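Local structure of VgrG protein (Vibrio cholerae, 4DTH) at residues 272-286 / 344-356. The protein is a toxin whose actin cross-linking domain binds ATP and magnesium and probably uses them to join actin monomers covalently to one another. Residues are numbered along the deposited sequence; the frame is centred on the assembly and turned at random.
Sequences KNAWEILPRTKPSKI and PELAILFEFRTVP. With ATP (adenosine-5'-triphosphate), chain B; SO4 (sulfate ion), chain F.
Strand 277-279 runs antiparallel to strand 344-352, the axes 4.4 Å apart at closest and the directions 145° apart. Leu278 and Glu351 form a hydrogen-bonded pair, with 2.8 Å bonds from Leu278 N to Glu351 O and from Glu351 N to Leu278 O. Pairing continues from Arg353 N to Glu276 O and from Arg280 N to Leu349 O. Thr281 OG1 takes the N-H of Leu349 at 2.9 Å.

On one face, Ile277 lies alongside Phe352, its CD1 3.6 Å from Phe352 CE2, while its CG2 packs on Phe350 CB. Leu194 and Leu195 of helix 190-196 cover this side.

The face of Leu278 and Glu351 is turned to the nucleotide, and Leu349 CD2 packs on the adenine at ATP C5. Arg280 bends at chi2 and chi3, bringing its guanidinium to the ATP phosphates; O2G lies over one of its faces, and His331 O also binds NH1. Glu351 extends with CG anti to the backbone N (chi1 178°); its salt bridge to Arg280 is long, Glu351 OE1 to Arg280 NE 3.9 Å. A water takes the N-H of Arg280 NE and lies 3.0 Å from Glu351 OE1. Glu351 OE2 also receives Arg353 NH1 at 2.8 Å.

Arg353 folds back over the end of helix 269-275. Lys272 CB sits over the centre of its guanidinium, and Asn273 OD1 meets NE at the edge, 2.8 Å away. NH1 and NH2 grip a sulfate, probably from the crystallisation liquor, that Lys272 NZ also binds.

Glu351 completes a magnesium site with Glu28 and Gln174. The paired strands form one wall of the ATP-magnesium site of the actin cross-linking domain.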
# COMPACT_ATOMS: atom_id res chain seq x y z
N LYS A 272 0.52 9.47 -6.56
CA LYS A 272 0.96 8.13 -6.19
C LYS A 272 1.30 7.32 -7.46
O LYS A 272 2.32 6.62 -7.47
CB LYS A 272 -0.16 7.41 -5.42
CG LYS A 272 -0.39 7.92 -4.01
CD LYS A 272 -1.48 7.02 -3.39
CE LYS A 272 -1.72 7.28 -1.93
NZ LYS A 272 -2.73 6.33 -1.39
N ASN A 273 0.49 7.46 -8.53
CA ASN A 273 0.73 6.77 -9.80
C ASN A 273 2.04 7.19 -10.45
O ASN A 273 2.73 6.35 -11.02
CB ASN A 273 -0.44 6.98 -10.76
CG ASN A 273 -1.67 6.19 -10.37
OD1 ASN A 273 -1.63 5.30 -9.52
ND2 ASN A 273 -2.81 6.52 -10.97
N ALA A 274 2.41 8.48 -10.31
CA ALA A 274 3.66 9.01 -10.86
C ALA A 274 4.91 8.37 -10.25
O ALA A 274 5.93 8.31 -10.93
CB ALA A 274 3.70 10.52 -10.71
N TRP A 275 4.84 7.86 -8.99
CA TRP A 275 5.97 7.16 -8.38
C TRP A 275 6.18 5.80 -9.08
O TRP A 275 7.33 5.34 -9.16
CB TRP A 275 5.71 6.89 -6.88
CG TRP A 275 5.92 8.09 -6.01
CD1 TRP A 275 4.98 9.00 -5.63
CD2 TRP A 275 7.14 8.48 -5.36
NE1 TRP A 275 5.53 9.92 -4.77
CE2 TRP A 275 6.87 9.65 -4.63
CE3 TRP A 275 8.46 7.97 -5.38
CZ2 TRP A 275 7.86 10.34 -3.91
CZ3 TRP A 275 9.43 8.64 -4.64
CH2 TRP A 275 9.13 9.80 -3.92
N GLU A 276 5.08 5.14 -9.53
CA GLU A 276 5.00 3.80 -10.17
C GLU A 276 5.22 2.71 -9.11
O GLU A 276 4.35 1.87 -8.89
CB GLU A 276 5.97 3.64 -11.35
CG GLU A 276 5.67 4.59 -12.51
CD GLU A 276 6.57 4.45 -13.71
OE1 GLU A 276 6.72 5.44 -14.45
OE2 GLU A 276 7.14 3.35 -13.92
N ILE A 277 6.38 2.75 -8.46
CA ILE A 277 6.75 1.91 -7.32
C ILE A 277 6.76 2.93 -6.18
O ILE A 277 7.68 3.74 -6.05
CB ILE A 277 8.09 1.16 -7.53
CG1 ILE A 277 7.98 0.20 -8.74
CG2 ILE A 277 8.48 0.41 -6.25
CD1 ILE A 277 9.31 -0.43 -9.24
N LEU A 278 5.69 2.91 -5.39
CA LEU A 278 5.47 3.89 -4.34
C LEU A 278 6.07 3.50 -2.98
O LEU A 278 5.61 2.53 -2.38
CB LEU A 278 3.95 4.15 -4.20
CG LEU A 278 3.48 5.10 -3.09
CD1 LEU A 278 3.88 6.54 -3.39
CD2 LEU A 278 1.96 4.99 -2.90
N PRO A 279 7.04 4.27 -2.44
CA PRO A 279 7.53 3.98 -1.08
C PRO A 279 6.38 4.05 -0.07
O PRO A 279 5.55 4.98 -0.13
CB PRO A 279 8.55 5.09 -0.83
CG PRO A 279 9.00 5.51 -2.23
CD PRO A 279 7.71 5.46 -3.00
N ARG A 280 6.26 3.03 0.79
CA ARG A 280 5.18 2.95 1.77
C ARG A 280 5.67 3.09 3.19
O ARG A 280 4.87 3.00 4.12
CB ARG A 280 4.40 1.62 1.62
CG ARG A 280 3.56 1.52 0.34
CD ARG A 280 2.27 2.33 0.35
NE ARG A 280 1.36 1.94 1.43
CZ ARG A 280 1.14 2.67 2.52
NH1 ARG A 280 1.76 3.82 2.70
NH2 ARG A 280 0.29 2.24 3.45
N THR A 281 6.98 3.28 3.38
CA THR A 281 7.56 3.39 4.72
C THR A 281 8.11 4.79 4.88
O THR A 281 8.70 5.34 3.95
CB THR A 281 8.62 2.29 4.94
OG1 THR A 281 8.00 1.01 4.76
CG2 THR A 281 9.28 2.34 6.34
N LYS A 282 7.92 5.36 6.08
CA LYS A 282 8.42 6.68 6.46
C LYS A 282 9.93 6.76 6.19
O LYS A 282 10.69 5.97 6.76
CB LYS A 282 8.11 6.95 7.95
CG LYS A 282 8.56 8.30 8.49
CD LYS A 282 8.34 8.41 10.02
CE LYS A 282 6.88 8.53 10.42
NZ LYS A 282 6.73 8.71 11.89
N PRO A 283 10.38 7.66 5.28
CA PRO A 283 11.82 7.73 4.95
C PRO A 283 12.76 7.87 6.14
O PRO A 283 13.80 7.20 6.16
CB PRO A 283 11.89 8.95 4.01
CG PRO A 283 10.58 8.93 3.33
CD PRO A 283 9.61 8.61 4.45
N SER A 284 12.39 8.67 7.16
CA SER A 284 13.25 8.90 8.33
C SER A 284 13.59 7.63 9.14
O SER A 284 14.61 7.62 9.83
CB SER A 284 12.66 9.99 9.23
OG SER A 284 11.48 9.54 9.86
N LYS A 285 12.80 6.54 8.99
CA LYS A 285 13.06 5.27 9.69
C LYS A 285 14.39 4.64 9.27
O LYS A 285 15.07 4.03 10.11
CB LYS A 285 11.92 4.26 9.48
CG LYS A 285 10.58 4.63 10.15
CD LYS A 285 10.56 4.47 11.68
CE LYS A 285 10.52 3.04 12.17
NZ LYS A 285 10.46 2.96 13.65
N ILE A 286 14.78 4.78 7.99
CA ILE A 286 16.02 4.20 7.46
C ILE A 286 17.31 4.66 8.16
O ILE A 286 18.27 3.89 8.22
CB ILE A 286 16.10 4.19 5.91
CG1 ILE A 286 16.98 3.02 5.40
CG2 ILE A 286 16.56 5.56 5.37
CD1 ILE A 286 17.02 2.79 3.92
N PRO A 344 15.28 -8.13 15.27
CA PRO A 344 14.68 -7.74 13.98
C PRO A 344 15.29 -6.52 13.33
O PRO A 344 15.77 -5.62 14.01
CB PRO A 344 13.19 -7.52 14.31
CG PRO A 344 13.01 -7.90 15.73
CD PRO A 344 14.35 -7.89 16.39
N GLU A 345 15.31 -6.53 11.99
CA GLU A 345 15.87 -5.43 11.21
C GLU A 345 14.77 -4.73 10.46
O GLU A 345 13.76 -5.34 10.13
CB GLU A 345 16.93 -5.94 10.24
CG GLU A 345 18.17 -6.42 10.97
CD GLU A 345 19.14 -7.13 10.07
OE1 GLU A 345 18.87 -8.30 9.69
OE2 GLU A 345 20.16 -6.50 9.71
N LEU A 346 14.96 -3.44 10.19
CA LEU A 346 13.96 -2.64 9.50
C LEU A 346 13.63 -3.17 8.11
O LEU A 346 14.53 -3.47 7.32
CB LEU A 346 14.40 -1.16 9.42
CG LEU A 346 13.54 -0.21 8.57
CD1 LEU A 346 12.20 0.09 9.25
CD2 LEU A 346 14.27 1.09 8.31
N ALA A 347 12.33 -3.28 7.83
CA ALA A 347 11.83 -3.63 6.51
C ALA A 347 11.22 -2.35 5.95
O ALA A 347 10.60 -1.57 6.68
CB ALA A 347 10.76 -4.72 6.60
N ILE A 348 11.42 -2.13 4.65
CA ILE A 348 10.84 -0.99 3.94
C ILE A 348 9.96 -1.53 2.84
O ILE A 348 10.31 -2.51 2.18
CB ILE A 348 11.88 0.08 3.47
CG1 ILE A 348 13.01 -0.56 2.61
CG2 ILE A 348 12.42 0.85 4.70
CD1 ILE A 348 14.06 0.46 2.00
N LEU A 349 8.77 -0.94 2.69
CA LEU A 349 7.74 -1.43 1.79
C LEU A 349 7.47 -0.58 0.58
O LEU A 349 7.61 0.63 0.64
CB LEU A 349 6.45 -1.67 2.58
CG LEU A 349 6.36 -3.03 3.28
CD1 LEU A 349 7.32 -3.13 4.49
CD2 LEU A 349 4.98 -3.27 3.73
N PHE A 350 7.04 -1.23 -0.53
CA PHE A 350 6.80 -0.53 -1.78
C PHE A 350 5.57 -1.04 -2.46
O PHE A 350 5.40 -2.25 -2.61
CB PHE A 350 8.02 -0.67 -2.72
CG PHE A 350 9.29 -0.16 -2.09
CD1 PHE A 350 9.65 1.18 -2.19
CD2 PHE A 350 10.10 -1.01 -1.34
CE1 PHE A 350 10.79 1.66 -1.56
CE2 PHE A 350 11.25 -0.53 -0.71
CZ PHE A 350 11.58 0.81 -0.82
N GLU A 351 4.72 -0.11 -2.91
CA GLU A 351 3.48 -0.45 -3.59
C GLU A 351 3.63 -0.32 -5.10
O GLU A 351 3.95 0.77 -5.60
CB GLU A 351 2.34 0.45 -3.07
CG GLU A 351 1.00 0.22 -3.74
CD GLU A 351 -0.10 1.16 -3.29
OE1 GLU A 351 -0.14 1.50 -2.09
OE2 GLU A 351 -0.96 1.50 -4.13
N PHE A 352 3.36 -1.41 -5.82
CA PHE A 352 3.36 -1.42 -7.28
C PHE A 352 1.96 -0.97 -7.69
O PHE A 352 0.99 -1.73 -7.53
CB PHE A 352 3.69 -2.82 -7.82
CG PHE A 352 5.13 -3.19 -7.62
CD1 PHE A 352 5.58 -3.67 -6.39
CD2 PHE A 352 6.06 -3.05 -8.65
CE1 PHE A 352 6.93 -4.00 -6.19
CE2 PHE A 352 7.40 -3.40 -8.46
CZ PHE A 352 7.83 -3.86 -7.23
N ARG A 353 1.84 0.28 -8.15
CA ARG A 353 0.56 0.91 -8.55
C ARG A 353 -0.14 0.12 -9.65
O ARG A 353 -1.36 -0.00 -9.64
CB ARG A 353 0.77 2.39 -8.91
CG ARG A 353 1.30 3.23 -7.73
CD ARG A 353 0.27 3.39 -6.60
NE ARG A 353 -0.85 4.23 -7.02
CZ ARG A 353 -1.97 4.42 -6.31
NH1 ARG A 353 -2.13 3.81 -5.14
NH2 ARG A 353 -2.92 5.22 -6.77
N THR A 354 0.66 -0.43 -10.57
CA THR A 354 0.23 -1.37 -11.61
C THR A 354 1.10 -2.60 -11.35
O THR A 354 2.32 -2.46 -11.19
CB THR A 354 0.45 -0.77 -13.02
OG1 THR A 354 -0.51 0.26 -13.22
CG2 THR A 354 0.28 -1.81 -14.13
N VAL A 355 0.49 -3.79 -11.29
CA VAL A 355 1.26 -5.02 -11.03
C VAL A 355 2.13 -5.32 -12.27
O VAL A 355 1.58 -5.49 -13.37
CB VAL A 355 0.38 -6.23 -10.62
CG1 VAL A 355 1.24 -7.46 -10.36
CG2 VAL A 355 -0.47 -5.90 -9.39
N PRO A 356 3.47 -5.38 -12.13
CA PRO A 356 4.31 -5.67 -13.30
C PRO A 356 4.25 -7.16 -13.66
O PRO A 356 3.78 -7.97 -12.85
CB PRO A 356 5.71 -5.26 -12.83
CG PRO A 356 5.69 -5.52 -11.36
CD PRO A 356 4.28 -5.21 -10.91
PG ATP B . -2.68 3.69 1.51
O1G ATP B . -1.90 3.46 0.26
O2G ATP B . -1.90 4.51 2.50
O3G ATP B . -3.98 4.39 1.25
PB ATP B . -3.63 1.69 3.36
O1B ATP B . -3.27 2.50 4.55
O2B ATP B . -5.13 1.74 3.19
O3B ATP B . -2.97 2.25 2.15
PA ATP B . -1.92 -0.43 4.13
O1A ATP B . -1.01 0.65 4.56
O2A ATP B . -2.29 -1.24 5.38
O3A ATP B . -3.16 0.17 3.56
O5' ATP B . -1.17 -1.33 3.04
C5' ATP B . -1.81 -2.58 2.71
C4' ATP B . -0.97 -3.42 1.79
O4' ATP B . 0.34 -3.65 2.38
C3' ATP B . -1.55 -4.82 1.54
O3' ATP B . -1.28 -5.29 0.23
C2' ATP B . -0.83 -5.64 2.60
O2' ATP B . -0.87 -7.04 2.37
C1' ATP B . 0.56 -5.05 2.47
N9 ATP B . 1.49 -5.33 3.57
C8 ATP B . 1.33 -5.02 4.89
N7 ATP B . 2.34 -5.39 5.64
C5 ATP B . 3.23 -5.97 4.75
C6 ATP B . 4.51 -6.55 4.90
N6 ATP B . 5.15 -6.64 6.08
N1 ATP B . 5.12 -7.02 3.80
C2 ATP B . 4.50 -6.92 2.62
N3 ATP B . 3.31 -6.40 2.35
C4 ATP B . 2.71 -5.94 3.46
S SO4 F . -5.47 5.27 -4.02
O1 SO4 F . -6.87 4.93 -3.76
O2 SO4 F . -5.30 5.55 -5.43
O3 SO4 F . -5.11 6.42 -3.21
O4 SO4 F . -4.62 4.15 -3.64
O HOH W 1 3.54 0.43 -11.02
O HOH W 2 0.35 -0.63 -0.02
O HOH W 3 9.43 2.54 1.63